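PDB 7AL5: probable hydrolase from Pseudomonas aeruginosa, which probably acts as a hydrolase of the alpha/beta hydrolase superfamily. Local coordinates for the interface of chains A and B. Coordinates in Å, arbitrary orientation; residue numbers count along the deposited sequence, not the author numbering. Chains: chain A/B, Probable hydrolase.

Contact 1: the interface of chains A and B. Residues chain A 3-4; chain B 183-184, 187.
A:Leu3 lays its isobutyl group against one side of a B-chain helix, touching B:Leu184 and the side chain of B:Gln187, and this forms the small apolar centre of the patch. Methyl meets methyl where CD2 of A:Leu3 comes 4.0 Å from CD2 of B:Leu184; the two branches run at a slant to each other. Next to this, the same leucine leans on the terminal amide of B:Gln187: A:Leu3 CG and the amide carbon, B:Gln187 CD, are 3.9 Å apart. The amide oxygen OE1 of B:Gln187 lies a little closer, 3.6 Å from CG of A:Leu3, so the carboxamide adds a polar atom to an otherwise greasy contact. A:Leu3 hides 77 Å² of its surface here, well ahead of the other residues of the patch.

Outward from this centre, B:Gln187 turns from packing to bonding. Its chain runs straight out past CG, and the amide is rotated about chi3 (-93°), which leaves OE1 beside A:Leu3 and sends NE2 toward the backbone of the next residue. NE2 of B:Gln187 donates a hydrogen bond of 2.6 Å to the main-chain O of A:Gln4, bent to 137° at the hydrogen and tilted from the carbonyl plane. A:Gln4 is poorly ordered, so the short length should not be pressed. At the opposite rim OE1 of B:Glu183 stands 3.5 Å from the backbone N of A:Leu3, a loose polar approach rather than an assigned hydrogen bond; the carboxylate may still polarise that peptide group.

B:Glu183 and B:Gln187 are one turn apart on helix 179-189, with B:Leu184 between them in sequence, and together they present one side of the helix. The partner is the irregular N-terminal segment of chain A that leads into strand 7-11.

Contact 2: the interface of chains A and B. Residues chain A 7-9, 16; chain B 9, 64-66, 200.
A:Arg9 and B:Arg9 approach from opposite directions near the two-fold axis, their guanidinium planes only 1° apart. The planes are parallel but offset, with CZ of A:Arg9 3.9 Å from CZ of B:Arg9, and no hydrogen bond joins them. The like charges are probably eased by the A:Glu16 carboxylate, with the carbonyl O of B:His65 adding a polar partner to both groups: it lies over the outer part of one face of the A:Arg9 guanidinium and takes a hydrogen bond from NH1 at the edge of B:Arg9. NE of A:Arg9 is held by OE2 of A:Glu16 at 2.8 Å, a same-chain salt bridge reaching the anti side of that oxygen. In A:Arg9 a chi1 of -43° puts CG 3.7 Å from CD2 of the B:His65 ring and also against CD of B:Arg200; bends further out carry NE to the glutamate.

The tight part continues at B:Arg200, whose NH2 gives a hydrogen bond to OE1 of A:Glu16, 2.9 Å, using the syn lone pair. Their flat groups stand almost perpendicular (82°), and the same NH2 also forms a salt bridge with OE2. On its own chain B:Arg200 is anchored end-on to O of B:Ser66 through NH1 and NH2, and NH1 also reaches O of B:Gly64, so loop 64-66 fixes the arginine that crosses the interface.

The looser, water-linked side lies by A:Glu7 and the outer end of the B:His65 imidazole. CG of A:Glu7 brushes the ring 3.8 Å from CE1 of B:His65, while the carboxylate does not engage the ring nitrogens. The main-chain O of A:Glu7 comes nearer, 3.3 Å from CE1 of B:His65. A water supplements this close approach, lying 3.2 Å from O of A:Glu7. It sits in the imidazole plane, 3.0 Å from NE2 of B:His65 along a nearly straight bond.

Contact 1: the interface of chains A and B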
ATOM      1  N   LEU A   3       7.978  25.962 -23.771  1.00 69.74           N
ATOM      2  CA  LEU A   3       7.308  25.937 -22.438  1.00 61.88           C
ATOM      3  C   LEU A   3       8.182  25.053 -21.531  1.00 59.91           C
ATOM      4  O   LEU A   3       8.581  23.952 -21.977  1.00 59.06           O
ATOM      5  CB  LEU A   3       5.877  25.392 -22.573  1.00 58.04           C
ATOM      6  CG  LEU A   3       4.710  26.374 -22.367  1.00 54.80           C
ATOM      7  CD1 LEU A   3       5.117  27.824 -22.606  1.00 50.76           C
ATOM      8  CD2 LEU A   3       3.526  26.007 -23.261  1.00 66.22           C
ATOM      9  N   GLN A   4       8.458  25.509 -20.307  1.00 60.45           N
ATOM     10  CA  GLN A   4       9.311  24.841 -19.326  1.00 49.59           C
ATOM     11  C   GLN A   4       8.484  24.160 -18.237  1.00 43.58           C
ATOM     12  O   GLN A   4       7.308  24.472 -18.006  1.00 39.28           O
ATOM     13  CB  GLN A   4      10.286  25.840 -18.707  1.00 56.10           C
ATOM     14  CG  GLN A   4       9.595  27.094 -18.213  1.00 76.13           C
ATOM     15  CD  GLN A   4      10.416  27.869 -17.205  1.00 86.76           C
ATOM     16  OE1 GLN A   4      11.523  27.462 -16.833  1.00 97.18           O
ATOM     17  NE2 GLN A   4       9.860  28.981 -16.725  1.00 89.13           N
TER
ATOM     18  N   GLU B 183       3.897  20.153 -25.996  1.00 28.37           N
ATOM     19  CA  GLU B 183       4.511  20.958 -24.947  1.00 25.53           C
ATOM     20  C   GLU B 183       3.559  21.106 -23.769  1.00 26.54           C
ATOM     21  O   GLU B 183       3.947  20.962 -22.603  1.00 20.57           O
ATOM     22  CB  GLU B 183       4.887  22.329 -25.507  1.00 25.88           C
ATOM     23  CG  GLU B 183       6.240  22.335 -26.186  1.00 40.32           C
ATOM     24  CD  GLU B 183       6.670  23.720 -26.669  1.00 49.19           C
ATOM     25  OE1 GLU B 183       5.961  24.712 -26.381  1.00 52.10           O
ATOM     26  OE2 GLU B 183       7.730  23.810 -27.330  1.00 47.04           O
ATOM     27  N   LEU B 184       2.296  21.378 -24.069  1.00 22.87           N
ATOM     28  CA  LEU B 184       1.295  21.506 -23.028  1.00 27.05           C
ATOM     29  C   LEU B 184       1.179  20.206 -22.232  1.00 20.34           C
ATOM     30  O   LEU B 184       1.191  20.218 -20.999  1.00 18.07           O
ATOM     31  CB  LEU B 184      -0.040  21.898 -23.670  1.00 18.68           C
ATOM     32  CG  LEU B 184      -0.119  23.274 -24.344  1.00 16.00           C
ATOM     33  CD1 LEU B 184      -1.382  23.508 -25.194  1.00 18.51           C
ATOM     34  CD2 LEU B 184      -0.052  24.288 -23.228  1.00 22.02           C
ATOM     35  N   GLN B 187       4.202  19.424 -19.772  1.00 21.53           N
ATOM     36  CA  GLN B 187       4.323  20.114 -18.499  1.00 20.05           C
ATOM     37  C   GLN B 187       3.660  19.347 -17.379  1.00 22.13           C
ATOM     38  O   GLN B 187       4.108  19.419 -16.233  1.00 17.45           O
ATOM     39  CB  GLN B 187       3.707  21.500 -18.585  1.00 28.83           C
ATOM     40  CG  GLN B 187       4.279  22.325 -19.685  1.00 32.45           C
ATOM     41  CD  GLN B 187       3.966  23.795 -19.516  1.00 40.55           C
ATOM     42  OE1 GLN B 187       2.962  24.295 -20.050  1.00 42.52           O
ATOM     43  NE2 GLN B 187       4.815  24.501 -18.761  1.00 41.38           N
TER

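Contact 2: the interface of chains A and B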
ATOM      1  N   GLU A   7       5.916  22.093 -12.516  1.00 18.25           N
ATOM      2  CA  GLU A   7       5.197  21.347 -11.493  1.00 17.95           C
ATOM      3  C   GLU A   7       5.312  19.875 -11.823  1.00 22.04           C
ATOM      4  O   GLU A   7       4.934  19.467 -12.930  1.00 21.20           O
ATOM      5  CB  GLU A   7       3.741  21.765 -11.452  1.00 17.97           C
ATOM      6  CG  GLU A   7       2.999  21.170 -10.315  1.00 28.25           C
ATOM      7  CD  GLU A   7       3.425  21.749  -8.977  1.00 29.46           C
ATOM      8  OE1 GLU A   7       3.666  22.979  -8.874  1.00 26.93           O
ATOM      9  OE2 GLU A   7       3.475  20.955  -8.029  1.00 23.86           O
ATOM     10  N   VAL A   8       5.854  19.083 -10.881  1.00 17.46           N
ATOM     11  CA  VAL A   8       6.184  17.689 -11.147  1.00 17.92           C
ATOM     12  C   VAL A   8       5.918  16.780  -9.954  1.00 19.87           C
ATOM     13  O   VAL A   8       5.783  17.224  -8.815  1.00 14.72           O
ATOM     14  CB  VAL A   8       7.661  17.533 -11.565  1.00 19.90           C
ATOM     15  CG1 VAL A   8       7.962  18.399 -12.758  1.00 21.32           C
ATOM     16  CG2 VAL A   8       8.604  17.931 -10.403  1.00 22.29           C
ATOM     17  N   ARG A   9       5.848  15.479 -10.251  1.00 15.98           N
ATOM     18  CA  ARG A   9       6.001  14.424  -9.269  1.00 15.35           C
ATOM     19  C   ARG A   9       7.456  13.961  -9.219  1.00 24.07           C
ATOM     20  O   ARG A   9       8.185  14.016 -10.211  1.00 22.87           O
ATOM     21  CB  ARG A   9       5.132  13.229  -9.594  1.00 25.27           C
ATOM     22  CG  ARG A   9       3.727  13.578 -10.037  1.00 28.56           C
ATOM     23  CD  ARG A   9       2.912  14.151  -8.901  1.00 25.71           C
ATOM     24  NE  ARG A   9       2.644  13.224  -7.800  1.00 18.89           N
ATOM     25  CZ  ARG A   9       1.945  13.579  -6.708  1.00 28.21           C
ATOM     26  NH1 ARG A   9       1.464  14.820  -6.605  1.00 24.68           N
ATOM     27  NH2 ARG A   9       1.687  12.707  -5.729  1.00 24.34           N
ATOM     28  N   GLU A  16       5.692   9.114  -3.248  1.00 17.97           N
ATOM     29  CA  GLU A  16       5.784   9.983  -4.419  1.00 18.69           C
ATOM     30  C   GLU A  16       5.480  11.396  -3.962  1.00 15.88           C
ATOM     31  O   GLU A  16       4.454  11.624  -3.324  1.00 17.24           O
ATOM     32  CB  GLU A  16       4.811   9.508  -5.499  1.00 16.99           C
ATOM     33  CG  GLU A  16       4.939  10.220  -6.782  1.00 24.29           C
ATOM     34  CD  GLU A  16       3.917   9.704  -7.816  1.00 23.76           C
ATOM     35  OE1 GLU A  16       4.108   8.583  -8.353  1.00 17.55           O
ATOM     36  OE2 GLU A  16       2.949  10.442  -8.081  1.00 21.19           O
TER
ATOM     37  N   ARG B   9      -5.836  17.696  -5.171  1.00 19.09           N
ATOM     38  CA  ARG B   9      -5.972  16.257  -5.020  1.00 14.34           C
ATOM     39  C   ARG B   9      -7.415  15.951  -4.673  1.00 20.70           C
ATOM     40  O   ARG B   9      -8.086  16.724  -3.972  1.00 22.02           O
ATOM     41  CB  ARG B   9      -5.091  15.711  -3.893  1.00 21.45           C
ATOM     42  CG  ARG B   9      -3.670  16.223  -3.911  1.00 21.12           C
ATOM     43  CD  ARG B   9      -2.944  15.684  -5.127  1.00 24.60           C
ATOM     44  NE  ARG B   9      -2.603  14.272  -4.976  1.00 25.02           N
ATOM     45  CZ  ARG B   9      -1.913  13.583  -5.884  1.00 29.09           C
ATOM     46  NH1 ARG B   9      -1.512  14.196  -6.991  1.00 22.54           N
ATOM     47  NH2 ARG B   9      -1.602  12.295  -5.678  1.00 33.21           N
ATOM     48  N   GLY B  64      -0.468  11.838 -15.665  1.00  9.64           N
ATOM     49  CA  GLY B  64      -0.342  13.188 -15.134  1.00 14.85           C
ATOM     50  C   GLY B  64       0.226  13.213 -13.727  1.00 14.08           C
ATOM     51  O   GLY B  64       1.300  12.655 -13.444  1.00 13.67           O
ATOM     52  N   HIS B  65      -0.479  13.887 -12.826  1.00 11.17           N
ATOM     53  CA  HIS B  65      -0.056  13.931 -11.436  1.00 16.68           C
ATOM     54  C   HIS B  65      -0.904  13.055 -10.528  1.00 16.44           C
ATOM     55  O   HIS B  65      -0.775  13.164  -9.312  1.00 12.24           O
ATOM     56  CB  HIS B  65      -0.029  15.377 -10.930  1.00 14.66           C
ATOM     57  CG  HIS B  65       0.998  16.217 -11.623  1.00 19.24           C
ATOM     58  ND1 HIS B  65       1.017  17.596 -11.557  1.00 25.30           N
ATOM     59  CD2 HIS B  65       2.019  15.866 -12.448  1.00 14.92           C
ATOM     60  CE1 HIS B  65       2.011  18.055 -12.299  1.00 20.15           C
ATOM     61  NE2 HIS B  65       2.636  17.026 -12.849  1.00 15.93           N
ATOM     62  N   SER B  66      -1.747  12.178 -11.085  1.00 12.23           N
ATOM     63  CA  SER B  66      -2.508  11.265 -10.247  1.00 15.03           C
ATOM     64  C   SER B  66      -1.629  10.121  -9.743  1.00 16.76           C
ATOM     65  O   SER B  66      -0.660   9.723 -10.383  1.00 15.65           O
ATOM     66  CB  SER B  66      -3.701  10.713 -11.023  1.00 15.31           C
ATOM     67  OG  SER B  66      -4.781  11.630 -10.975  1.00 21.62           O
ATOM     68  N   ARG B 200       6.003  10.341 -17.269  1.00 25.66           N
ATOM     69  CA  ARG B 200       5.498   9.617 -16.118  1.00 18.35           C
ATOM     70  C   ARG B 200       4.352   8.719 -16.534  1.00 27.53           C
ATOM     71  O   ARG B 200       3.381   9.177 -17.150  1.00 26.68           O
ATOM     72  CB  ARG B 200       5.031  10.585 -15.050  1.00 24.93           C
ATOM     73  CG  ARG B 200       4.372   9.915 -13.884  1.00 17.23           C
ATOM     74  CD  ARG B 200       4.123  10.883 -12.715  1.00 21.63           C
ATOM     75  NE  ARG B 200       3.649  10.078 -11.602  1.00 18.35           N
ATOM     76  CZ  ARG B 200       2.383   9.765 -11.401  1.00 15.51           C
ATOM     77  NH1 ARG B 200       1.461  10.255 -12.215  1.00 19.03           N
ATOM     78  NH2 ARG B 200       2.045   8.965 -10.390  1.00 15.73           N
TER
HETATM   79  O   HOH W   1       4.773  16.987 -14.885  1.00 12.53           O

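About 14 Å separates the C-alpha centres of contact 1 and contact 2, which share no residue but lie along the same N-terminal stretch of chain A: the irregular lead-in serves contact 1, and strand 7-11 with its neighbour 16-22 serves contact 2. On chain B, helix 179-189 carries contact 1, whereas loop 64-66, strand 7-12 and the residue just after strand 196-199 carry contact 2. Contact 2 reaches the two-fold axis through A:Arg9 and B:Arg9; contact 1 lies farther out, its twin on the other flank. Such symmetry suits a dimer within the deposited four-chain assembly, but does not prove one in solution.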